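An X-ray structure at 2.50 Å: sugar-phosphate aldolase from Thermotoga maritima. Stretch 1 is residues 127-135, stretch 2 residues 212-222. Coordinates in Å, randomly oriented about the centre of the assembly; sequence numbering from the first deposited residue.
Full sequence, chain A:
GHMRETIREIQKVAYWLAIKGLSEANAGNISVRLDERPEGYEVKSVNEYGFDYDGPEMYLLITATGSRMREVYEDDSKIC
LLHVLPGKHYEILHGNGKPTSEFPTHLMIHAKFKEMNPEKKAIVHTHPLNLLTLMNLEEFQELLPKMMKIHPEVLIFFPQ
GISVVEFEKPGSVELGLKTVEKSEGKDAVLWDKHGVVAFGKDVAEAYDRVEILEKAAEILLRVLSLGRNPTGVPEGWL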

# COMPACT_ATOMS: atom_id res chain seq x y z
N HIS A 127 -1.31 -2.91 8.54
CA HIS A 127 -2.41 -3.00 9.51
C HIS A 127 -2.14 -2.22 10.79
O HIS A 127 -1.78 -2.80 11.81
CB HIS A 127 -2.68 -4.46 9.87
CG HIS A 127 -2.94 -5.32 8.68
ND1 HIS A 127 -1.94 -5.99 8.02
CD2 HIS A 127 -4.07 -5.54 7.98
CE1 HIS A 127 -2.44 -6.58 6.95
NE2 HIS A 127 -3.74 -6.33 6.90
N PRO A 128 -2.32 -0.91 10.75
CA PRO A 128 -2.08 -0.10 11.94
C PRO A 128 -3.03 -0.50 13.05
O PRO A 128 -4.24 -0.61 12.84
CB PRO A 128 -2.36 1.31 11.45
CG PRO A 128 -2.00 1.25 10.02
CD PRO A 128 -2.64 -0.05 9.60
N LEU A 129 -2.47 -0.72 14.24
CA LEU A 129 -3.22 -1.11 15.42
C LEU A 129 -4.45 -0.24 15.72
O LEU A 129 -5.56 -0.75 15.89
CB LEU A 129 -2.28 -1.07 16.62
CG LEU A 129 -2.92 -0.73 17.96
CD1 LEU A 129 -3.80 -1.87 18.40
CD2 LEU A 129 -1.84 -0.48 19.00
N ASN A 130 -4.26 1.06 15.80
CA ASN A 130 -5.36 1.96 16.10
C ASN A 130 -6.41 2.04 15.03
O ASN A 130 -7.60 2.05 15.32
CB ASN A 130 -4.83 3.35 16.40
CG ASN A 130 -4.20 3.44 17.77
OD1 ASN A 130 -4.90 3.55 18.77
ND2 ASN A 130 -2.88 3.37 17.82
N LEU A 131 -5.98 2.10 13.77
CA LEU A 131 -6.93 2.18 12.66
C LEU A 131 -7.68 0.86 12.63
O LEU A 131 -8.85 0.79 12.25
CB LEU A 131 -6.18 2.38 11.35
CG LEU A 131 -6.77 3.48 10.47
CD1 LEU A 131 -7.17 4.68 11.32
CD2 LEU A 131 -5.72 3.88 9.44
N LEU A 132 -6.98 -0.19 13.05
CA LEU A 132 -7.56 -1.51 13.11
C LEU A 132 -8.61 -1.45 14.20
O LEU A 132 -9.78 -1.69 13.95
CB LEU A 132 -6.48 -2.51 13.48
CG LEU A 132 -6.42 -3.79 12.66
CD1 LEU A 132 -6.57 -3.48 11.17
CD2 LEU A 132 -5.09 -4.44 12.96
N THR A 133 -8.18 -1.12 15.40
CA THR A 133 -9.08 -1.03 16.54
C THR A 133 -10.32 -0.25 16.16
O THR A 133 -11.44 -0.69 16.38
CB THR A 133 -8.44 -0.28 17.69
OG1 THR A 133 -7.21 -0.93 18.03
CG2 THR A 133 -9.36 -0.27 18.88
N LEU A 134 -10.11 0.93 15.59
CA LEU A 134 -11.18 1.82 15.19
C LEU A 134 -12.20 1.19 14.24
O LEU A 134 -13.39 1.43 14.36
CB LEU A 134 -10.58 3.09 14.58
CG LEU A 134 -11.43 4.14 13.85
CD1 LEU A 134 -11.56 3.77 12.38
CD2 LEU A 134 -12.78 4.28 14.52
N MSE A 135 -11.72 0.39 13.29
CA MSE A 135 -12.62 -0.25 12.34
C MSE A 135 -13.33 -1.47 12.92
O MSE A 135 -13.98 -2.23 12.21
CB MSE A 135 -11.85 -0.67 11.10
CG MSE A 135 -11.16 0.49 10.42
SE MSE A 135 -10.45 -0.07 8.72
CE MSE A 135 -9.11 -1.32 9.38
N ILE A 212 0.32 9.42 9.70
CA ILE A 212 -0.69 10.43 9.97
C ILE A 212 -2.08 9.82 10.21
O ILE A 212 -2.72 10.14 11.21
CB ILE A 212 -0.72 11.49 8.84
CG1 ILE A 212 0.58 12.29 8.89
CG2 ILE A 212 -1.90 12.43 9.00
CD1 ILE A 212 0.78 13.24 7.75
N LEU A 213 -2.54 8.95 9.33
CA LEU A 213 -3.84 8.33 9.55
C LEU A 213 -3.85 7.66 10.92
O LEU A 213 -4.81 7.81 11.69
CB LEU A 213 -4.13 7.28 8.48
CG LEU A 213 -4.69 7.85 7.18
CD1 LEU A 213 -5.21 6.70 6.32
CD2 LEU A 213 -5.82 8.84 7.47
N GLU A 214 -2.79 6.93 11.22
CA GLU A 214 -2.68 6.25 12.51
C GLU A 214 -2.81 7.23 13.66
O GLU A 214 -3.59 7.03 14.59
CB GLU A 214 -1.33 5.56 12.63
CG GLU A 214 -1.39 4.07 12.89
CD GLU A 214 -2.40 3.68 13.95
OE1 GLU A 214 -3.62 3.77 13.67
OE2 GLU A 214 -1.98 3.30 15.06
N LYS A 215 -2.02 8.30 13.59
CA LYS A 215 -2.02 9.30 14.64
C LYS A 215 -3.43 9.80 14.87
O LYS A 215 -3.88 9.87 16.01
CB LYS A 215 -1.09 10.45 14.28
CG LYS A 215 -0.58 11.17 15.50
CD LYS A 215 0.76 11.84 15.22
CE LYS A 215 1.39 12.43 16.49
NZ LYS A 215 2.82 12.87 16.28
N ALA A 216 -4.13 10.13 13.80
CA ALA A 216 -5.49 10.63 13.93
C ALA A 216 -6.38 9.59 14.56
O ALA A 216 -7.20 9.90 15.40
CB ALA A 216 -6.04 11.00 12.59
N ALA A 217 -6.20 8.34 14.16
CA ALA A 217 -7.01 7.28 14.72
C ALA A 217 -6.71 7.20 16.19
O ALA A 217 -7.62 7.13 17.02
CB ALA A 217 -6.68 5.97 14.06
N GLU A 218 -5.43 7.22 16.51
CA GLU A 218 -5.00 7.12 17.89
C GLU A 218 -5.54 8.25 18.76
O GLU A 218 -5.96 8.02 19.90
CB GLU A 218 -3.48 7.09 17.97
CG GLU A 218 -2.99 6.72 19.34
CD GLU A 218 -1.57 6.20 19.30
OE1 GLU A 218 -0.99 6.17 18.19
OE2 GLU A 218 -1.06 5.82 20.38
N ILE A 219 -5.52 9.46 18.22
CA ILE A 219 -6.03 10.62 18.95
C ILE A 219 -7.54 10.46 19.16
O ILE A 219 -8.06 10.72 20.24
CB ILE A 219 -5.78 11.93 18.18
CG1 ILE A 219 -4.28 12.16 18.02
CG2 ILE A 219 -6.37 13.10 18.93
CD1 ILE A 219 -3.94 13.40 17.22
N LEU A 220 -8.24 10.04 18.11
CA LEU A 220 -9.69 9.85 18.20
C LEU A 220 -9.99 8.89 19.33
O LEU A 220 -10.76 9.19 20.24
CB LEU A 220 -10.23 9.26 16.90
CG LEU A 220 -11.73 9.01 16.90
CD1 LEU A 220 -12.45 10.34 16.83
CD2 LEU A 220 -12.12 8.16 15.71
N LEU A 221 -9.35 7.73 19.26
CA LEU A 221 -9.55 6.70 20.26
C LEU A 221 -9.26 7.12 21.68
O LEU A 221 -9.95 6.70 22.60
CB LEU A 221 -8.73 5.47 19.90
CG LEU A 221 -9.63 4.31 19.49
CD1 LEU A 221 -10.57 4.72 18.37
CD2 LEU A 221 -8.76 3.15 19.05
N ARG A 222 -8.26 7.94 21.90
CA ARG A 222 -7.99 8.35 23.26
C ARG A 222 -9.05 9.33 23.72
O ARG A 222 -9.44 9.32 24.89
CB ARG A 222 -6.62 9.01 23.38
CG ARG A 222 -6.19 9.20 24.81
CD ARG A 222 -5.84 7.86 25.44
NE ARG A 222 -5.52 7.98 26.85
CZ ARG A 222 -5.01 7.00 27.58
NH1 ARG A 222 -4.77 5.82 27.02
NH2 ARG A 222 -4.75 7.18 28.87

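Two helices that pack closely must match relief to relief, and this pair from the Thermotoga maritima aldolase illustrates how one polar knob can sit at the centre of such a fit. The short helix 129-134 crosses helix 212-222 at 54°, with the axes approaching to 8.1 Å. The backbones come nearest where Asn-130 faces Glu-218 and Leu-131 faces Ala-217, each pair with CA atoms 5.5 Å apart.

The knob is Asn-130. Its CA-to-CB bond points toward the longer helix, and its side chain enters a hollow walled by Glu-214, Ala-217, Glu-218 and Leu-221. The small side chain of Ala-217 keeps the floor low, so that Asn-130 CB rests 4.0 Å from Ala-217 CB. Along one wall, the amide finds its partner: Asn-130 ND2 donates to Glu-214 OE2 at 2.9 Å. The same oxygen accepts from Asn-130 N at 3.3 Å, while Leu-131 N makes a weak hydrogen bond to Glu-214 OE1 at 2.9 Å. Backbone amides in the first turn of a helix lack acceptors from a preceding turn, and the buried carboxylate serves them here. Glu-214 starts sideways, but its bent side chain brings the carboxylate to this helix start, and Pro-128 CB packs 3.3 Å from Glu-214 CG.

Apolar bumps extend the fit. Leu-131 also leaves its backbone sideways, yet its end turns inward: Leu-131 CD1 lies a tight 3.1 Å from Ala-217 CB, and Leu-131 CD2 lies 3.9 Å from Leu-213 CB. One turn after Asn-130, Leu-134 CD2 meets Leu-220 CD2 at 4.1 Å. Branched Leu-221 spans the remaining space, its CD1 4.1 Å from Leu-134 CB and its CD2 3.5 Å from Thr-133 CG2. Thr-133 presents that methyl to Leu-221, while its OG1 donates to Leu-129 O within its own helix at 2.7 Å. Together the two surfaces bury 504 Å².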